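Local coordinates for protein beta-fructofuranosidase, insoluble isoenzyme CWINV1 (Arabidopsis thaliana, PDB 2OXB) that hydrolyses terminal non-reducing beta-D-fructofuranoside residues of sucrose and 1-kestose and, less readily, of neokestose and levan, as a cell-wall invertase, at residues Arg356-Gly361 / His510-Asn515; Gln366-Val371 / Ser474-Ile479; Arg288-Trp293 / Arg316-Asp321; Tyr269-Tyr274 / Tyr461-Asp466. The protein carries 1 engineered substitution. All coordinates share one frame; numbering follows the deposited sequence.

Interaction 1 (Arg356-Gly361 / His510-Asn515)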
# COMPACT_ATOMS: atom_id res chain seq x y z
N ARG A 356 28.23 12.06 8.15
CA ARG A 356 27.02 11.50 8.76
C ARG A 356 26.98 11.83 10.24
O ARG A 356 27.95 11.64 10.97
CB ARG A 356 26.96 9.98 8.57
CG ARG A 356 28.17 9.25 9.11
CD ARG A 356 28.05 7.74 8.99
NE ARG A 356 29.24 7.06 9.51
CZ ARG A 356 29.65 7.12 10.78
NH1 ARG A 356 28.98 7.84 11.67
NH2 ARG A 356 30.75 6.48 11.16
N LEU A 357 25.85 12.36 10.69
CA LEU A 357 25.72 12.69 12.10
C LEU A 357 24.68 11.76 12.69
O LEU A 357 23.59 11.57 12.14
CB LEU A 357 25.32 14.17 12.27
CG LEU A 357 23.90 14.60 11.95
CD1 LEU A 357 23.01 14.33 13.14
CD2 LEU A 357 23.90 16.08 11.61
N GLU A 358 25.02 11.15 13.81
CA GLU A 358 24.09 10.23 14.43
C GLU A 358 22.96 10.93 15.19
O GLU A 358 23.11 12.06 15.65
CB GLU A 358 24.86 9.28 15.34
CG GLU A 358 23.99 8.38 16.17
CD GLU A 358 24.78 7.22 16.73
OE1 GLU A 358 26.02 7.34 16.85
OE2 GLU A 358 24.15 6.18 17.05
N VAL A 359 21.82 10.24 15.26
CA VAL A 359 20.65 10.72 15.98
C VAL A 359 20.62 9.83 17.21
O VAL A 359 20.25 8.65 17.12
CB VAL A 359 19.35 10.50 15.16
CG1 VAL A 359 18.19 11.25 15.80
CG2 VAL A 359 19.55 10.94 13.72
N TYR A 360 20.99 10.40 18.37
CA TYR A 360 21.09 9.66 19.64
C TYR A 360 19.84 9.18 20.42
O TYR A 360 19.32 8.08 20.16
CB TYR A 360 22.00 10.44 20.60
CG TYR A 360 23.48 10.47 20.21
CD1 TYR A 360 24.09 11.67 19.85
CD2 TYR A 360 24.27 9.31 20.24
CE1 TYR A 360 25.45 11.72 19.54
CE2 TYR A 360 25.64 9.35 19.93
CZ TYR A 360 26.22 10.56 19.57
OH TYR A 360 27.57 10.64 19.27
N GLY A 361 19.39 9.98 21.38
CA GLY A 361 18.26 9.63 22.23
C GLY A 361 16.92 9.27 21.61
O GLY A 361 15.94 10.02 21.72
N HIS A 510 20.77 1.95 15.85
CA HIS A 510 21.30 3.30 15.65
C HIS A 510 20.69 3.91 14.40
O HIS A 510 20.28 3.21 13.47
CB HIS A 510 22.84 3.25 15.52
CG HIS A 510 23.54 2.70 16.73
ND1 HIS A 510 23.29 1.44 17.23
CD2 HIS A 510 24.52 3.22 17.51
CE1 HIS A 510 24.09 1.21 18.27
NE2 HIS A 510 24.84 2.28 18.45
N LEU A 511 20.62 5.23 14.38
CA LEU A 511 20.05 5.96 13.25
C LEU A 511 21.20 6.77 12.68
O LEU A 511 22.22 6.95 13.35
CB LEU A 511 18.93 6.89 13.73
CG LEU A 511 17.83 7.27 12.74
CD1 LEU A 511 17.21 6.01 12.14
CD2 LEU A 511 16.78 8.09 13.47
N PHE A 512 21.05 7.26 11.45
CA PHE A 512 22.13 8.01 10.84
C PHE A 512 21.69 8.90 9.71
O PHE A 512 20.96 8.47 8.82
CB PHE A 512 23.21 7.06 10.31
CG PHE A 512 24.16 6.56 11.36
CD1 PHE A 512 25.21 7.37 11.81
CD2 PHE A 512 24.00 5.29 11.92
CE1 PHE A 512 26.08 6.93 12.79
CE2 PHE A 512 24.86 4.83 12.91
CZ PHE A 512 25.91 5.65 13.35
N ALA A 513 22.13 10.15 9.74
CA ALA A 513 21.80 11.07 8.68
C ALA A 513 23.09 11.20 7.90
O ALA A 513 24.08 11.70 8.43
CB ALA A 513 21.38 12.40 9.24
N PHE A 514 23.09 10.73 6.66
CA PHE A 514 24.31 10.81 5.86
C PHE A 514 24.24 11.58 4.54
O PHE A 514 23.19 12.11 4.15
CB PHE A 514 24.87 9.40 5.60
CG PHE A 514 23.99 8.54 4.73
CD1 PHE A 514 24.47 7.34 4.22
CD2 PHE A 514 22.70 8.95 4.39
CE1 PHE A 514 23.67 6.55 3.39
CE2 PHE A 514 21.90 8.17 3.56
CZ PHE A 514 22.38 6.97 3.06
N ASN A 515 25.38 11.64 3.87
CA ASN A 515 25.57 12.33 2.60
C ASN A 515 26.98 11.96 2.18
O ASN A 515 27.94 12.63 2.55
CB ASN A 515 25.44 13.85 2.78
CG ASN A 515 26.00 14.64 1.60
OD1 ASN A 515 25.72 14.34 0.43
ND2 ASN A 515 26.79 15.66 1.91
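The carbonyl oxygen of Ala-513 is held twice by the facing strand: the amide of Leu-357 donates to it (Leu-357 N to Ala-513 O 2.9 Å), and the CA-H of Arg-356 approaches the same atom. The return bond from Ala-513 N to Leu-357 O is straighter, 165° at the hydrogen, and completes an antiparallel hydrogen-bonded pair. Next to it, Arg-356 and Phe-514 form a non-hydrogen-bonded pair in which Arg-356 CB meets Phe-514 CB at 3.7 Å. Arg-356 CG stands between backbone N and carbonyl carbon (chi1 56°); from there the chain runs extended beside Phe-512, bringing NH1 to 3.2 Å from Phe-512 CE1 with guanidinium and ring planes 80° apart. Glu-358 lays CG over a face of the same ring. Its carboxylate then reaches the edge of the His-510 imidazole, where Glu-358 OE2 lies 3.0 Å from His-510 CD2. Met-412 of strand 406-415 also packs on Phe-512. On the reverse face Leu-357 CG sits 4.3 Å from Ala-513 CB, and Val-359 CB lies 3.9 Å from Leu-511 CD2; Leu-357 and Val-359 meet strand 344-351, and Val-359 and Ala-513 strand 521-530, of the other sandwich sheet. One face is therefore aliphatic and turned to the facing sheet, whereas the other mixes charge with aromatic rings, and the Glu-358 carboxylate would probably favour a protonated His-510.

Interaction 2 (Gln366-Val371 / Ser474-Ile479)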
# COMPACT_ATOMS: atom_id res chain seq x y z
N GLN A 366 12.27 1.74 16.53
CA GLN A 366 10.82 1.89 16.62
C GLN A 366 10.42 3.36 16.71
O GLN A 366 9.76 3.78 17.66
CB GLN A 366 10.32 1.13 17.85
CG GLN A 366 8.84 0.75 17.80
CD GLN A 366 8.40 -0.05 19.03
OE1 GLN A 366 8.91 -1.14 19.28
NE2 GLN A 366 7.45 0.49 19.79
N ALA A 367 10.82 4.14 15.71
CA ALA A 367 10.55 5.57 15.71
C ALA A 367 10.03 6.17 14.41
O ALA A 367 9.93 5.51 13.39
CB ALA A 367 11.83 6.30 16.13
N ASP A 368 9.73 7.46 14.47
CA ASP A 368 9.24 8.21 13.32
C ASP A 368 10.33 9.20 12.93
O ASP A 368 10.64 10.13 13.68
CB ASP A 368 7.97 8.98 13.72
CG ASP A 368 7.29 9.62 12.53
OD1 ASP A 368 7.99 10.14 11.63
OD2 ASP A 368 6.04 9.64 12.49
N VAL A 369 10.93 8.99 11.76
CA VAL A 369 11.98 9.90 11.31
C VAL A 369 11.39 10.92 10.37
O VAL A 369 10.36 10.68 9.75
CB VAL A 369 13.11 9.16 10.57
CG1 VAL A 369 14.32 10.08 10.45
CG2 VAL A 369 13.46 7.87 11.28
N GLU A 370 12.04 12.06 10.24
CA GLU A 370 11.54 13.10 9.36
C GLU A 370 12.63 14.17 9.16
O GLU A 370 13.08 14.80 10.11
CB GLU A 370 10.25 13.69 9.95
CG GLU A 370 9.44 14.53 8.99
CD GLU A 370 8.05 14.86 9.52
OE1 GLU A 370 7.36 13.93 10.00
OE2 GLU A 370 7.63 16.04 9.44
N VAL A 371 13.06 14.35 7.91
CA VAL A 371 14.11 15.32 7.58
C VAL A 371 13.67 16.30 6.50
O VAL A 371 12.74 16.03 5.73
CB VAL A 371 15.39 14.60 7.05
CG1 VAL A 371 16.60 15.52 7.16
CG2 VAL A 371 15.63 13.30 7.81
N SER A 474 11.82 16.83 1.47
CA SER A 474 11.31 16.11 2.62
C SER A 474 11.56 14.62 2.44
O SER A 474 11.83 14.15 1.33
CB SER A 474 9.80 16.33 2.79
OG SER A 474 9.49 17.66 3.16
N LEU A 475 11.48 13.89 3.55
CA LEU A 475 11.67 12.44 3.59
C LEU A 475 11.32 11.96 4.99
O LEU A 475 11.97 12.34 5.97
CB LEU A 475 13.12 12.08 3.26
CG LEU A 475 13.50 10.60 3.40
CD1 LEU A 475 12.60 9.74 2.52
CD2 LEU A 475 14.94 10.41 3.03
N ARG A 476 10.29 11.15 5.10
CA ARG A 476 9.88 10.65 6.39
C ARG A 476 10.21 9.18 6.45
O ARG A 476 10.35 8.54 5.42
CB ARG A 476 8.39 10.87 6.58
CG ARG A 476 7.88 10.44 7.91
CD ARG A 476 6.46 10.89 8.08
NE ARG A 476 5.80 10.14 9.12
CZ ARG A 476 4.50 10.21 9.35
NH1 ARG A 476 3.73 10.99 8.62
NH2 ARG A 476 3.97 9.47 10.32
N ALA A 477 10.36 8.66 7.66
CA ALA A 477 10.68 7.26 7.80
C ALA A 477 10.02 6.64 9.02
O ALA A 477 10.37 6.97 10.15
CB ALA A 477 12.18 7.10 7.90
N LEU A 478 9.05 5.76 8.80
CA LEU A 478 8.42 5.07 9.90
C LEU A 478 9.43 3.98 10.21
O LEU A 478 9.90 3.30 9.30
CB LEU A 478 7.13 4.41 9.46
CG LEU A 478 5.84 5.20 9.32
CD1 LEU A 478 5.46 5.80 10.67
CD2 LEU A 478 6.01 6.27 8.26
N ILE A 479 9.77 3.81 11.49
CA ILE A 479 10.74 2.78 11.85
C ILE A 479 10.15 1.72 12.80
O ILE A 479 9.78 2.03 13.92
CB ILE A 479 11.98 3.39 12.54
CG1 ILE A 479 12.42 4.66 11.79
CG2 ILE A 479 13.11 2.37 12.57
CD1 ILE A 479 12.67 4.46 10.31
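Ser-474 starts the pairing with its CA-H directed at Val-371 O, while its hydroxyl bonds to Lys-490. Leu-475 follows as the hydrogen-bonded partner of Val-371: Leu-475 O takes the Val-371 amide (N to O 3.0 Å), and the return bond is weak. Arg-476 pairs across the strands with Glu-370 (non-hydrogen-bonded) but, its CG anti to the backbone N (chi1 -178°) and its chain extended to NE, reaches diagonally to Asp-368. The salt bridge holds two weak hydrogen bonds, Arg-476 NH2 to Asp-368 OD2 at 3.0 Å and Arg-476 NE to Asp-368 OD1 at 3.3 Å, with carboxylate and guanidinium planes only 15° apart. Glu-370 OE1 lies 3.7 Å from Arg-476 CD, well out of the guanidinium plane, so it adds charge without receiving an N-H. Asp-368 OD2 has a second partner in Arg-339, and Trp-330 makes a cation-pi contact with Arg-476. Ala-477 exchanges two backbone bonds with Val-369, the one into Ala-477 O nearly straight at 173°, and its methyl packs on Val-369 CB. Leu-478, on the same face as Asp-368, forms a non-hydrogen-bonded pair with it. Ile-479 donates its amide to Ala-367 O and sets CG1 3.4 Å from Val-369 CG2. Both strands are central in a sandwich sheet: 521-530 flanks 367-374, 483-488 flanks 473-480, and strands 406-415 and 423-431 of the facing sheet pack against Val-369, Val-371, Leu-475 and Ile-479.

Interaction 3 (Arg288-Trp293 / Arg316-Asp321)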
# COMPACT_ATOMS: atom_id res chain seq x y z
N ARG A 288 -10.10 9.06 2.80
CA ARG A 288 -9.96 7.75 2.19
C ARG A 288 -8.70 7.07 2.72
O ARG A 288 -7.58 7.54 2.50
CB ARG A 288 -9.91 7.89 0.66
CG ARG A 288 -9.82 6.55 -0.08
CD ARG A 288 -10.01 6.70 -1.60
NE ARG A 288 -11.41 6.76 -1.99
CZ ARG A 288 -12.24 5.72 -1.99
NH1 ARG A 288 -11.82 4.52 -1.62
NH2 ARG A 288 -13.51 5.88 -2.34
N ILE A 289 -8.90 5.97 3.43
CA ILE A 289 -7.80 5.20 4.01
C ILE A 289 -7.31 4.14 3.04
O ILE A 289 -8.11 3.46 2.40
CB ILE A 289 -8.22 4.49 5.31
CG1 ILE A 289 -8.31 5.49 6.47
CG2 ILE A 289 -7.20 3.42 5.66
CD1 ILE A 289 -9.37 6.56 6.32
N LEU A 290 -6.00 3.97 2.96
CA LEU A 290 -5.43 2.99 2.05
C LEU A 290 -4.62 1.88 2.72
O LEU A 290 -3.53 2.13 3.26
CB LEU A 290 -4.57 3.70 1.01
CG LEU A 290 -3.86 2.80 0.01
CD1 LEU A 290 -3.87 3.49 -1.35
CD2 LEU A 290 -2.42 2.52 0.47
N TRP A 291 -5.15 0.66 2.66
CA TRP A 291 -4.49 -0.50 3.24
C TRP A 291 -3.64 -1.29 2.25
O TRP A 291 -4.06 -1.53 1.12
CB TRP A 291 -5.50 -1.47 3.84
CG TRP A 291 -6.25 -0.97 4.99
CD1 TRP A 291 -7.43 -0.27 4.98
CD2 TRP A 291 -5.91 -1.16 6.36
NE1 TRP A 291 -7.85 -0.03 6.26
CE2 TRP A 291 -6.93 -0.57 7.14
CE3 TRP A 291 -4.83 -1.78 7.02
CZ2 TRP A 291 -6.92 -0.58 8.54
CZ3 TRP A 291 -4.82 -1.80 8.41
CH2 TRP A 291 -5.86 -1.20 9.16
N GLY A 292 -2.47 -1.73 2.71
CA GLY A 292 -1.57 -2.51 1.88
C GLY A 292 -0.93 -3.63 2.69
O GLY A 292 -0.52 -3.41 3.83
N TRP A 293 -0.83 -4.82 2.09
CA TRP A 293 -0.27 -5.98 2.77
C TRP A 293 1.25 -6.05 2.95
O TRP A 293 1.72 -6.07 4.09
CB TRP A 293 -0.82 -7.26 2.11
CG TRP A 293 -0.05 -8.52 2.43
CD1 TRP A 293 0.42 -8.92 3.65
CD2 TRP A 293 0.38 -9.52 1.49
NE1 TRP A 293 1.12 -10.10 3.52
CE2 TRP A 293 1.10 -10.49 2.21
CE3 TRP A 293 0.22 -9.69 0.10
CZ2 TRP A 293 1.67 -11.62 1.60
CZ3 TRP A 293 0.78 -10.81 -0.51
CH2 TRP A 293 1.50 -11.76 0.24
N ARG A 316 -2.84 4.33 4.96
CA ARG A 316 -2.42 5.59 4.37
C ARG A 316 -3.64 6.38 3.94
O ARG A 316 -4.74 5.85 3.81
CB ARG A 316 -1.51 5.34 3.13
CG ARG A 316 -0.05 4.88 3.41
CD ARG A 316 0.38 3.77 2.43
NE ARG A 316 1.82 3.45 2.36
CZ ARG A 316 2.62 3.18 3.39
NH1 ARG A 316 2.16 3.20 4.64
NH2 ARG A 316 3.89 2.85 3.17
N LYS A 317 -3.43 7.68 3.76
CA LYS A 317 -4.48 8.56 3.29
C LYS A 317 -4.03 8.96 1.90
O LYS A 317 -2.94 9.49 1.74
CB LYS A 317 -4.61 9.80 4.17
CG LYS A 317 -5.71 10.77 3.74
CD LYS A 317 -5.59 12.16 4.40
CE LYS A 317 -6.69 13.11 3.87
NZ LYS A 317 -6.63 14.53 4.33
N ILE A 318 -4.85 8.69 0.88
CA ILE A 318 -4.48 9.06 -0.48
C ILE A 318 -5.41 10.13 -1.07
O ILE A 318 -6.47 10.44 -0.51
CB ILE A 318 -4.48 7.82 -1.42
CG1 ILE A 318 -5.78 7.03 -1.32
CG2 ILE A 318 -3.34 6.93 -1.05
CD1 ILE A 318 -6.83 7.43 -2.33
N TRP A 319 -4.99 10.70 -2.19
CA TRP A 319 -5.77 11.73 -2.87
C TRP A 319 -4.96 12.36 -3.98
O TRP A 319 -3.74 12.45 -3.91
CB TRP A 319 -6.22 12.80 -1.89
CG TRP A 319 -5.12 13.71 -1.43
CD1 TRP A 319 -4.78 14.91 -1.95
CD2 TRP A 319 -4.22 13.48 -0.34
NE1 TRP A 319 -3.74 15.45 -1.25
CE2 TRP A 319 -3.37 14.59 -0.25
CE3 TRP A 319 -4.06 12.43 0.57
CZ2 TRP A 319 -2.37 14.70 0.71
CZ3 TRP A 319 -3.06 12.54 1.53
CH2 TRP A 319 -2.23 13.67 1.59
N LEU A 320 -5.66 12.82 -5.00
CA LEU A 320 -5.04 13.42 -6.16
C LEU A 320 -4.15 14.64 -5.90
O LEU A 320 -4.51 15.53 -5.13
CB LEU A 320 -6.13 13.80 -7.15
CG LEU A 320 -5.96 13.21 -8.55
CD1 LEU A 320 -4.55 13.53 -9.00
CD2 LEU A 320 -6.20 11.69 -8.54
N ASP A 321 -2.98 14.68 -6.54
CA ASP A 321 -2.09 15.82 -6.38
C ASP A 321 -2.57 16.99 -7.24
O ASP A 321 -3.34 16.80 -8.19
CB ASP A 321 -0.65 15.48 -6.80
CG ASP A 321 0.19 16.73 -7.08
OD1 ASP A 321 0.63 16.93 -8.24
OD2 ASP A 321 0.40 17.53 -6.15
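Leu-290 reaches across to strand 316-320 with every branch of its side chain. CB lies 3.5 Å from Arg-316 O and also faces Ile-318 CG2. CG is anti to the backbone N (chi1 178°), and the two methyls beyond it diverge: Leu-290 CD1 meets Ile-318 CG2 at 3.5 Å, the two side chains crossing at about a right angle, and Leu-290 CD2 touches the aliphatic shaft of Arg-316, 3.6 Å from its CD. Beneath this packing the backbones form an antiparallel hydrogen-bonded pair, with Arg-316 N to Leu-290 O at 2.9 Å and 174° at the hydrogen. These are the two inner strands of a four-stranded blade, ordered 278-282, 287-291, 316-320, 327-331, in the five-bladed beta-propeller of family 32; their short segments run 119° apart, consistent with strong twist. Farther along, Ile-318 N gives a weak bond to Arg-288 O, and Ile-318 CD1 rests on Arg-288 CD at 3.3 Å. On the opposite face, Ile-289 pairs with Lys-317, whose amine bonds to Ser-211. The Arg-316 chain bends at chi2, which lays its CD against Leu-290 CD2; beyond this its NH1 forms a salt bridge with Glu-485 of the beta-sandwich.

Interaction 4 (Tyr269-Tyr274 / Tyr461-Asp466)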
# COMPACT_ATOMS: atom_id res chain seq x y z
N TYR A 269 1.46 2.39 -6.08
CA TYR A 269 1.13 3.06 -4.84
C TYR A 269 2.47 3.13 -4.09
O TYR A 269 2.88 4.17 -3.59
CB TYR A 269 0.12 2.27 -4.00
CG TYR A 269 -1.36 2.53 -4.30
CD1 TYR A 269 -1.84 3.81 -4.59
CD2 TYR A 269 -2.29 1.48 -4.20
CE1 TYR A 269 -3.22 4.05 -4.77
CE2 TYR A 269 -3.65 1.70 -4.38
CZ TYR A 269 -4.12 2.98 -4.66
OH TYR A 269 -5.46 3.16 -4.85
N ASP A 270 3.16 1.99 -4.11
CA ASP A 270 4.43 1.85 -3.42
C ASP A 270 5.47 1.18 -4.33
O ASP A 270 5.22 0.10 -4.89
CB ASP A 270 4.17 0.99 -2.18
CG ASP A 270 5.23 1.13 -1.13
OD1 ASP A 270 6.33 0.59 -1.34
OD2 ASP A 270 4.95 1.79 -0.11
N TYR A 271 6.64 1.81 -4.45
CA TYR A 271 7.70 1.28 -5.30
C TYR A 271 8.66 0.36 -4.58
O TYR A 271 9.87 0.43 -4.78
CB TYR A 271 8.45 2.44 -5.95
CG TYR A 271 7.58 3.22 -6.90
CD1 TYR A 271 7.65 3.00 -8.28
CD2 TYR A 271 6.66 4.15 -6.42
CE1 TYR A 271 6.81 3.69 -9.16
CE2 TYR A 271 5.83 4.84 -7.28
CZ TYR A 271 5.91 4.60 -8.65
OH TYR A 271 5.09 5.31 -9.50
N GLY A 272 8.09 -0.52 -3.76
CA GLY A 272 8.86 -1.47 -2.97
C GLY A 272 8.02 -2.69 -2.65
O GLY A 272 7.30 -3.16 -3.51
N LYS A 273 8.07 -3.20 -1.42
CA LYS A 273 7.29 -4.39 -1.10
C LYS A 273 5.84 -4.06 -0.75
O LYS A 273 5.50 -3.90 0.42
CB LYS A 273 7.93 -5.16 0.05
CG LYS A 273 7.47 -6.62 0.14
CD LYS A 273 8.05 -7.47 -0.99
CE LYS A 273 9.43 -8.03 -0.64
NZ LYS A 273 9.41 -9.02 0.49
N TYR A 274 4.99 -3.97 -1.76
CA TYR A 274 3.59 -3.66 -1.52
C TYR A 274 2.69 -4.61 -2.30
O TYR A 274 3.05 -5.03 -3.39
CB TYR A 274 3.31 -2.24 -1.97
CG TYR A 274 2.35 -1.48 -1.09
CD1 TYR A 274 2.59 -1.38 0.27
CD2 TYR A 274 1.26 -0.81 -1.63
CE1 TYR A 274 1.78 -0.62 1.09
CE2 TYR A 274 0.42 -0.04 -0.82
CZ TYR A 274 0.70 0.06 0.55
OH TYR A 274 -0.06 0.85 1.39
N TYR A 461 14.89 -1.04 -3.97
CA TYR A 461 13.77 -0.44 -4.68
C TYR A 461 14.08 1.00 -5.07
O TYR A 461 14.78 1.69 -4.33
CB TYR A 461 12.53 -0.45 -3.78
CG TYR A 461 12.24 -1.77 -3.11
CD1 TYR A 461 11.74 -2.84 -3.84
CD2 TYR A 461 12.47 -1.94 -1.75
CE1 TYR A 461 11.46 -4.06 -3.21
CE2 TYR A 461 12.19 -3.16 -1.12
CZ TYR A 461 11.69 -4.21 -1.85
OH TYR A 461 11.40 -5.40 -1.22
N GLY A 462 13.56 1.45 -6.20
CA GLY A 462 13.80 2.81 -6.65
C GLY A 462 12.55 3.60 -7.02
O GLY A 462 11.50 3.00 -7.31
N ALA A 463 12.65 4.93 -6.99
CA ALA A 463 11.54 5.84 -7.34
C ALA A 463 11.95 7.30 -7.64
O ALA A 463 13.02 7.77 -7.24
CB ALA A 463 10.48 5.81 -6.25
N PHE A 464 11.10 7.99 -8.39
CA PHE A 464 11.30 9.38 -8.76
C PHE A 464 10.33 10.22 -7.92
O PHE A 464 9.24 9.75 -7.58
CB PHE A 464 11.00 9.58 -10.26
CG PHE A 464 11.99 8.93 -11.18
CD1 PHE A 464 11.57 8.25 -12.33
CD2 PHE A 464 13.36 8.99 -10.90
CE1 PHE A 464 12.49 7.63 -13.18
CE2 PHE A 464 14.30 8.38 -11.75
CZ PHE A 464 13.87 7.70 -12.89
N VAL A 465 10.72 11.44 -7.59
CA VAL A 465 9.86 12.29 -6.78
C VAL A 465 9.58 13.62 -7.49
O VAL A 465 10.49 14.41 -7.77
CB VAL A 465 10.51 12.56 -5.40
CG1 VAL A 465 9.49 13.10 -4.42
CG2 VAL A 465 11.10 11.27 -4.86
N ASP A 466 8.30 13.87 -7.78
CA ASP A 466 7.91 15.10 -8.46
C ASP A 466 7.82 16.26 -7.49
O ASP A 466 6.74 16.71 -7.11
CB ASP A 466 6.57 14.94 -9.18
CG ASP A 466 6.31 16.08 -10.17
OD1 ASP A 466 7.13 16.24 -11.11
OD2 ASP A 466 5.30 16.80 -10.02
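The phenol ring of Tyr-461 carries the backbone of Gly-272 on one face: Gly-272 CA stands 3.5 Å from the ring centroid, 20° off the normal, in a CH-pi contact, and Lys-273 N lies over the same face toward the rim. Nearer the ring's root, Tyr-271 O comes close to Tyr-461 CB. At the far end, Tyr-461 OH meets the methylenes of Lys-273, with Lys-273 CE 3.3 Å from it. The lysine chain folds at chi2, chi3 and chi4 and passes the hydroxyl obliquely on its way to a hydrogen bond between NZ and Ser-297. Lys-273 is also the centre of an inverse gamma turn. The Tyr-271 ring meets the strand obliquely: Tyr-271 CG lies 3.9 Å from Ala-463 CB, and Tyr-271 CB is 3.4 Å from Gly-462 O. The Tyr-271 hydroxyl bonds to the amide of Arg-268. Backbone hydrogen bonds between Tyr-271 and Cys-494 and between Lys-273 and Thr-496 lay the loop along strand 493-498, the outermost strand of one sandwich sheet, while strand 461-465 belongs to the other. The contact is thus part of the interface between propeller and beta-sandwich that characterises the two-domain enzymes of glycosyl hydrolase family 32.

How the interactions relate
From the N terminus, segment 269-274 opens the long loop of interaction 4. Interaction 3 opens and closes within it, joining 288-293 to 316-321 inside one propeller blade; Tyr-269 and Tyr-274 pack directly on Leu-290 there. The chain then enters the beta-sandwich, where 356-361 and 366-371 open interactions 1 and 2. Segment 461-466 closes interaction 4 before either of these is complete, so it crosses both. Segment 474-479 next closes interaction 2, which is nested inside interaction 1, closed last by 510-515. Leu-511 touches Val-369 between these two, joining the facing sheets of the sandwich, while interaction 4 ties sandwich to propeller.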